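Local coordinates for protein erythromycin C-12 hydroxylase (Saccharopolyspora erythraea, PDB 2JJN) that hydroxylates erythromycin D at C-12 of its macrolactone ring, a heme-dependent monooxygenase step that yields erythromycin C, at residues I244-L249 / L361-A366; I253-D258 / R283-F288. The protein carries 2 engineered substitutions. All coordinates share one frame; numbering follows the deposited sequence.

Contact 1: residues I244-L249 / L361-A366; sequences ITTTVL and LENRVA. With HEM (protoporphyrin IX containing Fe), chain B.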
# COMPACT_ATOMS: atom_id res chain seq x y z
N ILE A 244 1.75 -3.51 4.91
CA ILE A 244 0.96 -2.34 5.26
C ILE A 244 -0.32 -2.30 4.40
O ILE A 244 -1.48 -2.16 4.91
CB ILE A 244 1.79 -1.03 5.02
CG1 ILE A 244 0.93 0.22 5.22
CG2 ILE A 244 2.29 -0.96 3.60
CD1 ILE A 244 0.05 0.15 6.38
N THR A 245 -0.12 -2.40 3.10
CA THR A 245 -1.18 -2.03 2.15
C THR A 245 -2.24 -3.09 2.15
O THR A 245 -3.43 -2.79 2.12
CB THR A 245 -0.63 -1.97 0.72
OG1 THR A 245 0.03 -3.22 0.44
CG2 THR A 245 0.30 -0.81 0.53
N THR A 246 -1.84 -4.34 2.18
CA THR A 246 -2.83 -5.38 2.10
C THR A 246 -3.65 -5.41 3.38
O THR A 246 -4.89 -5.51 3.34
CB THR A 246 -2.18 -6.73 1.62
OG1 THR A 246 -1.11 -6.46 0.67
CG2 THR A 246 -3.15 -7.67 1.04
N THR A 247 -3.00 -5.17 4.53
CA THR A 247 -3.71 -5.04 5.81
C THR A 247 -4.74 -3.86 5.81
O THR A 247 -5.90 -4.06 6.15
CB THR A 247 -2.72 -4.83 6.94
OG1 THR A 247 -1.87 -5.99 6.99
CG2 THR A 247 -3.40 -4.59 8.33
N VAL A 248 -4.30 -2.68 5.39
CA VAL A 248 -5.20 -1.53 5.26
C VAL A 248 -6.33 -1.79 4.24
O VAL A 248 -7.49 -1.41 4.48
CB VAL A 248 -4.34 -0.31 4.86
CG1 VAL A 248 -5.23 0.85 4.46
CG2 VAL A 248 -3.38 0.06 6.08
N LEU A 249 -6.01 -2.38 3.10
CA LEU A 249 -7.05 -2.60 2.08
C LEU A 249 -8.14 -3.52 2.59
O LEU A 249 -9.33 -3.23 2.41
CB LEU A 249 -6.46 -3.16 0.80
CG LEU A 249 -7.50 -3.39 -0.30
CD1 LEU A 249 -8.20 -2.11 -0.65
CD2 LEU A 249 -6.83 -3.95 -1.58
N LEU A 361 -4.79 -10.86 -5.25
CA LEU A 361 -5.06 -12.28 -4.91
C LEU A 361 -5.36 -12.42 -3.41
O LEU A 361 -6.34 -13.09 -3.01
CB LEU A 361 -3.83 -13.11 -5.31
CG LEU A 361 -3.96 -14.60 -4.98
CD1 LEU A 361 -5.14 -15.27 -5.70
CD2 LEU A 361 -2.61 -15.29 -5.33
N GLU A 362 -4.54 -11.80 -2.59
CA GLU A 362 -4.78 -11.90 -1.16
C GLU A 362 -6.13 -11.33 -0.75
O GLU A 362 -6.85 -11.93 0.06
CB GLU A 362 -3.68 -11.17 -0.39
CG GLU A 362 -2.29 -11.76 -0.62
CD GLU A 362 -1.27 -11.21 0.36
OE1 GLU A 362 -0.09 -11.02 -0.02
OE2 GLU A 362 -1.62 -10.92 1.51
N ASN A 363 -6.52 -10.22 -1.37
CA ASN A 363 -7.77 -9.59 -0.92
C ASN A 363 -8.99 -10.30 -1.54
O ASN A 363 -10.06 -10.37 -0.90
CB ASN A 363 -7.73 -8.08 -1.22
CG ASN A 363 -6.94 -7.38 -0.19
OD1 ASN A 363 -7.48 -7.04 0.86
ND2 ASN A 363 -5.65 -7.20 -0.45
N ARG A 364 -8.86 -10.88 -2.74
CA ARG A 364 -9.93 -11.69 -3.31
C ARG A 364 -10.18 -12.87 -2.38
O ARG A 364 -11.33 -13.16 -1.99
CB ARG A 364 -9.54 -12.22 -4.70
CG ARG A 364 -10.60 -13.20 -5.21
CD ARG A 364 -10.34 -13.59 -6.68
NE ARG A 364 -9.14 -14.40 -6.90
CZ ARG A 364 -9.07 -15.74 -6.81
NH1 ARG A 364 -10.09 -16.46 -6.34
NH2 ARG A 364 -7.95 -16.37 -7.21
N VAL A 365 -9.11 -13.59 -2.08
CA VAL A 365 -9.26 -14.80 -1.28
C VAL A 365 -9.80 -14.45 0.10
O VAL A 365 -10.71 -15.10 0.61
CB VAL A 365 -7.93 -15.57 -1.18
CG1 VAL A 365 -8.07 -16.74 -0.21
CG2 VAL A 365 -7.53 -16.11 -2.55
N ALA A 366 -9.28 -13.39 0.70
CA ALA A 366 -9.78 -13.01 2.02
C ALA A 366 -11.28 -12.69 1.99
O ALA A 366 -12.04 -13.13 2.90
CB ALA A 366 -8.99 -11.82 2.56
CHA HEM B . 4.93 0.32 -5.70
CHB HEM B . 0.43 0.65 -3.84
CHC HEM B . 0.66 -4.01 -2.53
CHD HEM B . 5.40 -4.11 -3.64
C1A HEM B . 3.66 0.75 -5.36
C2A HEM B . 3.14 2.09 -5.64
C3A HEM B . 1.91 2.18 -5.12
C4A HEM B . 1.61 0.92 -4.47
CMA HEM B . 0.98 3.41 -5.15
CAA HEM B . 3.87 3.18 -6.45
CBA HEM B . 4.84 3.96 -5.58
CGA HEM B . 5.37 5.21 -6.28
O1A HEM B . 5.00 5.47 -7.46
O2A HEM B . 6.21 5.91 -5.64
C1B HEM B . 0.10 -0.61 -3.33
C2B HEM B . -1.19 -0.97 -2.79
C3B HEM B . -1.13 -2.28 -2.43
C4B HEM B . 0.22 -2.73 -2.75
CMB HEM B . -2.33 0.07 -2.73
CAB HEM B . -2.18 -3.20 -1.78
CBB HEM B . -3.43 -3.05 -2.06
C1C HEM B . 1.96 -4.44 -2.71
C2C HEM B . 2.45 -5.77 -2.41
C3C HEM B . 3.76 -5.80 -2.72
C4C HEM B . 4.14 -4.48 -3.24
CMC HEM B . 1.54 -6.90 -1.85
CAC HEM B . 4.79 -6.94 -2.56
CBC HEM B . 4.49 -8.22 -2.81
C1D HEM B . 5.66 -2.92 -4.26
C2D HEM B . 6.96 -2.57 -4.73
C3D HEM B . 6.82 -1.23 -5.38
C4D HEM B . 5.44 -0.87 -5.23
CMD HEM B . 8.27 -3.41 -4.60
CAD HEM B . 7.92 -0.38 -6.04
CBD HEM B . 7.99 -0.64 -7.55
CGD HEM B . 8.98 0.29 -8.19
O1D HEM B . 9.42 1.27 -7.56
O2D HEM B . 9.34 0.02 -9.35
NA HEM B . 2.68 0.04 -4.65
NB HEM B . 0.98 -1.68 -3.26
NC HEM B . 3.03 -3.70 -3.19
ND HEM B . 4.76 -1.88 -4.58
FE HEM B . 2.80 -1.85 -4.06
O HOH W 1 3.40 -1.02 -2.09
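L249 meets the carboxamide of N363 obliquely, one methyl and the branch carbon lying against different atoms of the amide. With chi1 at -179° the L249 branch swings away from its own backbone N, which carries CD2 to within 3.6 Å of N363 ND2, while L249 CG lies 3.8 Å from N363 OD1. The amide nitrogen is not left without a partner, since N363 ND2 is bonded to the carbonyl of A359 one helical turn earlier. The same L249 methyl, CD2, also packs 3.5 Å from CBB of a heme vinyl group, touching both amide and cofactor. T246 faces N363 and E362 with its CG2. T246 and E362 were each modelled in two conformations, so the detail of these methyl contacts is doubtful; in the conformer given, T246 OG1 bonds to the carbonyl of G242. T245, in contrast, turns to the porphyrin, with CG2 3.6 Å from C3B of the heme and OG1 bonded to A241 O. The short helical segments cross at -30° with their axes 10.2 Å apart. The pairing joins two cytochrome P450 helices: helix I (228-259), which passes over the distal, water-bearing face of the heme, and helix L (356-374), which follows the axial ligand C353.

Contact 2: residues I253-D258 / R283-F288; sequences IVRTLD and RYRPPF. With HEM (protoporphyrin IX containing Fe), chain B.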
# COMPACT_ATOMS: atom_id res chain seq x y z
N ILE A 253 -12.03 -2.72 2.72
CA ILE A 253 -13.05 -3.48 1.97
C ILE A 253 -14.18 -3.79 2.92
O ILE A 253 -15.34 -3.54 2.58
CB ILE A 253 -12.41 -4.80 1.45
CG1 ILE A 253 -11.53 -4.50 0.23
CG2 ILE A 253 -13.50 -5.80 1.09
CD1 ILE A 253 -10.67 -5.68 -0.20
N VAL A 254 -13.88 -4.30 4.11
CA VAL A 254 -15.00 -4.61 5.00
C VAL A 254 -15.76 -3.37 5.46
O VAL A 254 -17.03 -3.35 5.51
CB VAL A 254 -14.50 -5.43 6.22
CG1 VAL A 254 -15.66 -5.62 7.23
CG2 VAL A 254 -13.96 -6.76 5.68
N ARG A 255 -15.03 -2.29 5.74
CA ARG A 255 -15.69 -1.02 6.10
C ARG A 255 -16.62 -0.50 5.00
O ARG A 255 -17.76 -0.05 5.26
CB ARG A 255 -14.65 0.06 6.42
CG ARG A 255 -14.05 0.03 7.75
CD ARG A 255 -13.67 1.53 8.06
NE ARG A 255 -12.52 1.89 7.24
CZ ARG A 255 -12.17 3.12 6.84
NH1 ARG A 255 -12.94 4.20 7.06
NH2 ARG A 255 -11.02 3.25 6.16
N THR A 256 -16.14 -0.63 3.75
CA THR A 256 -16.92 -0.08 2.63
C THR A 256 -18.16 -0.94 2.34
O THR A 256 -19.26 -0.42 2.10
CB THR A 256 -16.05 0.07 1.42
OG1 THR A 256 -14.90 0.88 1.76
CG2 THR A 256 -16.80 0.81 0.32
N LEU A 257 -17.98 -2.27 2.35
CA LEU A 257 -19.14 -3.13 2.22
C LEU A 257 -20.14 -2.94 3.35
O LEU A 257 -21.35 -3.02 3.11
CB LEU A 257 -18.72 -4.60 2.14
CG LEU A 257 -17.90 -4.96 0.93
CD1 LEU A 257 -17.40 -6.44 1.04
CD2 LEU A 257 -18.79 -4.82 -0.33
N ASP A 258 -19.66 -2.65 4.58
CA ASP A 258 -20.60 -2.46 5.68
C ASP A 258 -21.45 -1.19 5.42
O ASP A 258 -22.58 -1.10 5.91
CB ASP A 258 -19.74 -2.28 6.94
CG ASP A 258 -20.55 -2.31 8.25
OD1 ASP A 258 -21.61 -3.00 8.30
OD2 ASP A 258 -20.08 -1.65 9.20
N ARG A 283 -10.16 2.05 -5.56
CA ARG A 283 -10.39 3.42 -6.08
C ARG A 283 -10.92 4.33 -4.96
O ARG A 283 -10.48 5.49 -4.76
CB ARG A 283 -11.36 3.42 -7.26
CG ARG A 283 -11.53 4.81 -7.86
CD ARG A 283 -12.73 4.81 -8.84
NE ARG A 283 -14.02 4.64 -8.13
CZ ARG A 283 -14.67 5.65 -7.55
NH1 ARG A 283 -14.14 6.89 -7.58
NH2 ARG A 283 -15.83 5.45 -6.90
N TYR A 284 -11.90 3.80 -4.21
CA TYR A 284 -12.64 4.59 -3.27
C TYR A 284 -11.82 4.97 -2.02
O TYR A 284 -11.91 6.12 -1.55
CB TYR A 284 -13.90 3.75 -2.92
CG TYR A 284 -15.00 4.48 -2.21
CD1 TYR A 284 -15.79 5.39 -2.88
CD2 TYR A 284 -15.28 4.16 -0.89
CE1 TYR A 284 -16.86 6.02 -2.20
CE2 TYR A 284 -16.34 4.77 -0.21
CZ TYR A 284 -17.10 5.66 -0.86
OH TYR A 284 -18.13 6.24 -0.10
N ARG A 285 -11.05 4.01 -1.51
CA ARG A 285 -10.28 4.19 -0.28
C ARG A 285 -8.87 3.59 -0.51
O ARG A 285 -8.51 2.57 0.06
CB ARG A 285 -11.01 3.51 0.88
CG ARG A 285 -12.14 4.37 1.46
CD ARG A 285 -12.83 3.64 2.57
NE ARG A 285 -13.68 4.60 3.31
CZ ARG A 285 -14.93 4.36 3.71
NH1 ARG A 285 -15.56 3.21 3.45
NH2 ARG A 285 -15.57 5.33 4.39
N PRO A 286 -8.08 4.27 -1.32
CA PRO A 286 -6.69 3.79 -1.64
C PRO A 286 -5.87 3.71 -0.36
O PRO A 286 -5.85 4.66 0.40
CB PRO A 286 -6.15 4.88 -2.57
CG PRO A 286 -7.00 6.10 -2.33
CD PRO A 286 -8.40 5.54 -1.99
N PRO A 287 -5.21 2.58 -0.11
CA PRO A 287 -4.40 2.47 1.10
C PRO A 287 -3.33 3.54 1.20
O PRO A 287 -3.09 4.02 2.30
CB PRO A 287 -3.81 1.06 0.97
CG PRO A 287 -4.90 0.28 0.20
CD PRO A 287 -5.37 1.28 -0.79
N PHE A 288 -2.72 3.92 0.06
CA PHE A 288 -1.74 5.00 0.06
C PHE A 288 -2.38 6.17 -0.68
O PHE A 288 -2.48 6.16 -1.90
CB PHE A 288 -0.49 4.58 -0.71
CG PHE A 288 0.41 3.66 0.02
CD1 PHE A 288 0.96 2.60 -0.67
CD2 PHE A 288 0.76 3.88 1.33
CE1 PHE A 288 1.87 1.73 -0.03
CE2 PHE A 288 1.65 3.01 1.99
CZ PHE A 288 2.19 1.94 1.30
CHA HEM B . 4.93 0.32 -5.70
CHB HEM B . 0.43 0.65 -3.84
CHC HEM B . 0.66 -4.01 -2.53
CHD HEM B . 5.40 -4.11 -3.64
C1A HEM B . 3.66 0.75 -5.36
C2A HEM B . 3.14 2.09 -5.64
C3A HEM B . 1.91 2.18 -5.12
C4A HEM B . 1.61 0.92 -4.47
CMA HEM B . 0.98 3.41 -5.15
CAA HEM B . 3.87 3.18 -6.45
CBA HEM B . 4.84 3.96 -5.58
CGA HEM B . 5.37 5.21 -6.28
O1A HEM B . 5.00 5.47 -7.46
O2A HEM B . 6.21 5.91 -5.64
C1B HEM B . 0.10 -0.61 -3.33
C2B HEM B . -1.19 -0.97 -2.79
C3B HEM B . -1.13 -2.28 -2.43
C4B HEM B . 0.22 -2.73 -2.75
CMB HEM B . -2.33 0.07 -2.73
CAB HEM B . -2.18 -3.20 -1.78
CBB HEM B . -3.43 -3.05 -2.06
C1C HEM B . 1.96 -4.44 -2.71
C2C HEM B . 2.45 -5.77 -2.41
C3C HEM B . 3.76 -5.80 -2.72
C4C HEM B . 4.14 -4.48 -3.24
CMC HEM B . 1.54 -6.90 -1.85
CAC HEM B . 4.79 -6.94 -2.56
CBC HEM B . 4.49 -8.22 -2.81
C1D HEM B . 5.66 -2.92 -4.26
C2D HEM B . 6.96 -2.57 -4.73
C3D HEM B . 6.82 -1.23 -5.38
C4D HEM B . 5.44 -0.87 -5.23
CMD HEM B . 8.27 -3.41 -4.60
CAD HEM B . 7.92 -0.38 -6.04
CBD HEM B . 7.99 -0.64 -7.55
CGD HEM B . 8.98 0.29 -8.19
O1D HEM B . 9.42 1.27 -7.56
O2D HEM B . 9.34 0.02 -9.35
NA HEM B . 2.68 0.04 -4.65
NB HEM B . 0.98 -1.68 -3.26
NC HEM B . 3.03 -3.70 -3.19
ND HEM B . 4.76 -1.88 -4.58
FE HEM B . 2.80 -1.85 -4.06
O HOH W 1 3.40 -1.02 -2.09
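T256 and R285 bring their CA atoms to 8.4 Å, T256 on helix I (228-259) and R285 at the point where helix 274-284 gives up helical phi/psi. That second helix is the P450 K helix, whose family ExxR motif appears here as the E280-R283 salt bridge; R285 stands two residues past it. R285 reaches out almost straight and runs antiparallel alongside the T256 side chain, bringing the edge of its guanidinium to the hydroxyl. NH1 of R285 donates to T256 OG1 (3.0 Å, N-H...O angle 157°), the oxygen lying only 7° out of the guanidinium plane. OG1 of T256 also bonds the carbonyl of N252, so the hydroxyl is gripped twice. Over one face of the R285 guanidinium comes R255 NH1, 3.8 Å from R285 NE, with the two planes 32° apart. R255 NH2 bonds the side chain of N252. This close pair of like charges is probably eased by E27 and E259, which form salt bridges to NE and NH1 of R285. Y284 CE2 sits over the opposite guanidinium face, toward its rim, and T256 CG2 approaches the Y284 ring obliquely, 3.9 Å from its CD2.

Following the chain, helix 228-259 supplies the first half of both contacts, 244-249 beside the heme and then 253-258 further along. Helices 262-269 and 274-284 come next, and the chain returns at 283-288 to close contact 2, a short loop. It then runs through the strands 290-295 to 311-315 and past the heme ligand C353 before 361-366 closes contact 1, a much wider loop that wholly encloses the smaller one. The two also touch: I253 CD1 reaches N363 OD1 at 3.6 Å, and V248 CG1 lies 3.8 Å from P287 CB. Helix 228-259 is thereby tied to helices 274-284 and 356-374; contact 1 borders the heme, and contact 2 reaches it through P287 and F288.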